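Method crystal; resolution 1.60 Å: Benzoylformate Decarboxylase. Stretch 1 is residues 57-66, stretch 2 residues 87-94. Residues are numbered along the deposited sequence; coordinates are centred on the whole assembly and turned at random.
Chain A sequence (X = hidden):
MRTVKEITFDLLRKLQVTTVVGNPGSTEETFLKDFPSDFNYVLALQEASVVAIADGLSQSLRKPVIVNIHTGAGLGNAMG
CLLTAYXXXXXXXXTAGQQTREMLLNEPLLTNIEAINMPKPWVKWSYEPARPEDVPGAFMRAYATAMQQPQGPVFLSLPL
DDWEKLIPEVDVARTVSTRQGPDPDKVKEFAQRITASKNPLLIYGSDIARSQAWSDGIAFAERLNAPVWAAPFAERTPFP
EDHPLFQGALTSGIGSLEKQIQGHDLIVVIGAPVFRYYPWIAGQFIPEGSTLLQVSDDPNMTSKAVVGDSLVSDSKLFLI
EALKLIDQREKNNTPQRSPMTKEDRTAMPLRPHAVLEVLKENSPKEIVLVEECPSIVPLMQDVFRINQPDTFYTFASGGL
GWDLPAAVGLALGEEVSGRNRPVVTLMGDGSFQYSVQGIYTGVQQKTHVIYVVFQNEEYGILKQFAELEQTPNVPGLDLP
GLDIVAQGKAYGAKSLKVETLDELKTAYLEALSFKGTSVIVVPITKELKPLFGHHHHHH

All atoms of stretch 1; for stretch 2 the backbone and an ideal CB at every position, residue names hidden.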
# COMPACT_ATOMS: atom_id res chain seq x y z
N LEU A 57 -16.84 -14.84 -19.53
CA LEU A 57 -16.44 -16.19 -19.91
C LEU A 57 -16.15 -17.06 -18.67
O LEU A 57 -16.63 -18.18 -18.57
CB LEU A 57 -15.23 -16.15 -20.83
CG LEU A 57 -14.75 -17.51 -21.35
CD1 LEU A 57 -15.90 -18.24 -22.06
CD2 LEU A 57 -13.57 -17.31 -22.29
N SER A 58 -15.36 -16.53 -17.75
CA SER A 58 -15.03 -17.26 -16.52
C SER A 58 -16.28 -17.63 -15.70
O SER A 58 -16.36 -18.70 -15.11
CB SER A 58 -14.04 -16.46 -15.67
OG SER A 58 -13.82 -17.09 -14.41
N GLN A 59 -17.27 -16.73 -15.67
CA GLN A 59 -18.51 -17.02 -14.95
C GLN A 59 -19.23 -18.17 -15.62
O GLN A 59 -19.77 -19.06 -14.96
CB GLN A 59 -19.41 -15.79 -14.87
CG GLN A 59 -18.89 -14.68 -13.95
CD GLN A 59 -19.93 -13.61 -13.68
OE1 GLN A 59 -21.14 -13.86 -13.73
NE2 GLN A 59 -19.48 -12.40 -13.38
N SER A 60 -19.23 -18.16 -16.95
CA SER A 60 -19.92 -19.20 -17.71
C SER A 60 -19.27 -20.56 -17.47
O SER A 60 -19.97 -21.55 -17.27
CB SER A 60 -19.90 -18.87 -19.20
OG SER A 60 -20.52 -19.88 -19.98
N LEU A 61 -17.94 -20.60 -17.49
CA LEU A 61 -17.21 -21.86 -17.44
C LEU A 61 -16.90 -22.37 -16.03
O LEU A 61 -16.55 -23.53 -15.86
CB LEU A 61 -15.91 -21.75 -18.24
CG LEU A 61 -16.13 -21.40 -19.71
CD1 LEU A 61 -14.83 -21.36 -20.47
CD2 LEU A 61 -17.08 -22.40 -20.35
N ARG A 62 -17.03 -21.49 -15.03
CA ARG A 62 -16.62 -21.78 -13.65
C ARG A 62 -15.16 -22.25 -13.54
O ARG A 62 -14.84 -23.24 -12.86
CB ARG A 62 -17.59 -22.76 -12.98
CG ARG A 62 -18.93 -22.11 -12.68
CD ARG A 62 -19.92 -23.05 -12.01
NE ARG A 62 -21.10 -22.31 -11.56
CZ ARG A 62 -22.17 -22.07 -12.30
NH1 ARG A 62 -22.23 -22.52 -13.55
NH2 ARG A 62 -23.19 -21.39 -11.79
N LYS A 63 -14.28 -21.53 -14.22
CA LYS A 63 -12.85 -21.72 -14.10
C LYS A 63 -12.17 -20.44 -14.56
O LYS A 63 -12.81 -19.56 -15.14
CB LYS A 63 -12.38 -22.92 -14.93
CG LYS A 63 -12.59 -22.78 -16.40
CD LYS A 63 -12.00 -24.00 -17.10
CE LYS A 63 -12.25 -23.98 -18.58
NZ LYS A 63 -11.59 -25.15 -19.24
N PRO A 64 -10.87 -20.32 -14.28
CA PRO A 64 -10.17 -19.08 -14.62
C PRO A 64 -10.07 -18.85 -16.13
O PRO A 64 -10.09 -19.78 -16.93
CB PRO A 64 -8.78 -19.28 -14.02
CG PRO A 64 -8.99 -20.29 -12.91
CD PRO A 64 -10.04 -21.21 -13.46
N VAL A 65 -9.95 -17.58 -16.48
CA VAL A 65 -9.59 -17.15 -17.82
C VAL A 65 -8.40 -16.21 -17.63
O VAL A 65 -8.33 -15.51 -16.62
CB VAL A 65 -10.76 -16.41 -18.50
CG1 VAL A 65 -10.29 -15.78 -19.82
CG2 VAL A 65 -11.94 -17.36 -18.73
N ILE A 66 -7.45 -16.23 -18.55
CA ILE A 66 -6.31 -15.33 -18.47
C ILE A 66 -6.60 -14.02 -19.18
O ILE A 66 -7.13 -14.01 -20.30
CB ILE A 66 -5.05 -15.96 -19.07
CG1 ILE A 66 -4.60 -17.14 -18.21
CG2 ILE A 66 -3.94 -14.92 -19.17
CD1 ILE A 66 -3.48 -17.92 -18.82
N UNK A 87 -15.57 -8.00 -7.00
CA UNK A 87 -16.84 -8.07 -6.28
C UNK A 87 -17.76 -9.18 -6.81
O UNK A 87 -18.59 -9.71 -6.07
CB UNK A 87 -17.56 -6.72 -6.37
N UNK A 88 -17.58 -9.55 -8.08
CA UNK A 88 -18.28 -10.70 -8.70
C UNK A 88 -17.71 -12.03 -8.17
O UNK A 88 -18.31 -13.09 -8.39
CB UNK A 88 -18.15 -10.65 -10.22
N UNK A 89 -16.55 -11.96 -7.53
CA UNK A 89 -15.81 -13.15 -7.08
C UNK A 89 -15.39 -14.08 -8.23
O UNK A 89 -15.48 -15.30 -8.13
CB UNK A 89 -16.67 -13.94 -6.08
N UNK A 90 -14.92 -13.48 -9.31
CA UNK A 90 -14.54 -14.25 -10.50
C UNK A 90 -13.05 -14.52 -10.46
O UNK A 90 -12.26 -13.61 -10.27
CB UNK A 90 -14.92 -13.51 -11.79
N UNK A 91 -12.66 -15.79 -10.64
CA UNK A 91 -11.26 -16.19 -10.50
C UNK A 91 -10.40 -15.88 -11.74
O UNK A 91 -9.80 -16.80 -12.30
CB UNK A 91 -11.19 -17.69 -10.20
N UNK A 92 -10.33 -14.62 -12.15
CA UNK A 92 -9.50 -14.23 -13.29
C UNK A 92 -8.03 -14.21 -12.92
O UNK A 92 -7.66 -13.81 -11.80
CB UNK A 92 -9.92 -12.86 -13.82
N UNK A 93 -7.18 -14.64 -13.85
CA UNK A 93 -5.75 -14.47 -13.69
C UNK A 93 -5.32 -13.29 -14.56
O UNK A 93 -5.20 -13.42 -15.79
CB UNK A 93 -4.99 -15.75 -14.06
N UNK A 94 -5.13 -12.14 -13.92
CA UNK A 94 -4.76 -10.93 -14.65
C UNK A 94 -3.26 -10.89 -14.85
O UNK A 94 -2.50 -10.89 -13.88
CB UNK A 94 -5.23 -9.68 -13.91

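Position 87 lies in the last turn of a helix, and nothing of stretch 1 comes within 5.5 Å of its ideal CB. Any helix-tolerant side chain would suit; the deposited residue is Q87, which makes no contact here.

Position 88 points its CA-to-CB bond toward stretch 1, where Q59 NE2 lies 3.8 Å from the ideal CB of position 88. A small or medium polar side chain would fit, and a carbonyl or carboxylate could be offered to that amide. The residue is N88, but its ND2 sits 3.3 Å from Q59 NE2: two donors, packed together without a hydrogen bond. Both nitrogens find partners just outside the stretches.

Position 89 has phi/psi of 61/43, a left-handed conformation that favours glycine, then asparagine, though others can adopt it. Stretch 1 is out of range of its CB. K89 takes the position, ending the helix in a Schellman motif; its amine is hydrogen-bonded elsewhere in the structure.

Position 90 turns toward the helix of stretch 1, with S58 OG 4.6 Å and Q59 CG 4.7 Å from the ideal CB. The space suits a compact side chain such as serine, threonine or valine. It is T90, whose CG2 comes 3.2 Å from S58 OG. That hydroxyl donates to K63 O at 2.8 Å, bracing the turn after its own helix, and the methyl CG2 of T90 lies against it.

At position 91 phi is -81, compatible with proline, and the CB faces P64 CG at 4.4 Å. A compact apolar group is wanted. P91 supplies a ring whose CD lies 3.6 Å from S58 OG. Its carbonyl is less fortunate: P91 O is 3.2 Å from P64 CB and has no polar partner.

Position 92 directs its CB sideways, but a branched or flexible apolar chain could bend back to V65 and S58. L92, chi1 m and chi2 t, does so: CD2 reaches S58 CB at 3.6 Å and V65 CB at 4.2 Å.

Position 93 begins the parallel pairing with I66. Its N donates to V65 O at 3.1 Å, a bond any residue but proline could make, while its CB lies on the same sheet face as I66, 4.4 Å from I66 CG1. Apolar side chains suit, beta-branched ones among them, since they favour strands. I93 extends CD1 to 4.1 Å from P64 CB, and its carbonyl O receives a CA-H...O contact from I66 CA at 3.5 Å.

Position 94 points away; a strand-forming residue suffices, and I94 provides one.

Stretch 2, residues 87-94: QNKTPLII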
# COMPACT_ATOMS: atom_id res chain seq x y z
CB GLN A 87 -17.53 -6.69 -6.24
CG GLN A 87 -16.66 -5.67 -5.48
CD GLN A 87 -17.39 -4.40 -5.09
OE1 GLN A 87 -18.26 -3.93 -5.82
NE2 GLN A 87 -17.03 -3.84 -3.94
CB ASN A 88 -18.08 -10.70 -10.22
CG ASN A 88 -18.97 -9.70 -10.95
OD1 ASN A 88 -19.94 -9.16 -10.39
ND2 ASN A 88 -18.64 -9.45 -12.21
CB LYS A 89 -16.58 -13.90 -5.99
CG LYS A 89 -16.61 -13.12 -4.68
CD LYS A 89 -17.24 -13.89 -3.53
CE LYS A 89 -18.75 -13.98 -3.65
NZ LYS A 89 -19.35 -14.21 -2.29
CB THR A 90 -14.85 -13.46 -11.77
OG1 THR A 90 -16.21 -13.01 -11.73
CG2 THR A 90 -14.61 -14.31 -13.02
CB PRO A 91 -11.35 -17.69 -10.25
CG PRO A 91 -12.60 -18.12 -10.97
CD PRO A 91 -13.55 -16.95 -10.85
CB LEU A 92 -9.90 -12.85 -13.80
CG LEU A 92 -11.33 -12.69 -14.27
CD1 LEU A 92 -11.51 -11.27 -14.82
CD2 LEU A 92 -11.66 -13.76 -15.34
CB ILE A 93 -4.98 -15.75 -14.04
CG1 ILE A 93 -5.42 -16.88 -13.10
CG2 ILE A 93 -3.47 -15.52 -13.94
CD1 ILE A 93 -4.82 -18.23 -13.44
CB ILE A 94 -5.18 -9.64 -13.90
CG1 ILE A 94 -6.66 -9.68 -13.46
CG2 ILE A 94 -4.87 -8.42 -14.78
CD1 ILE A 94 -7.67 -9.79 -14.57
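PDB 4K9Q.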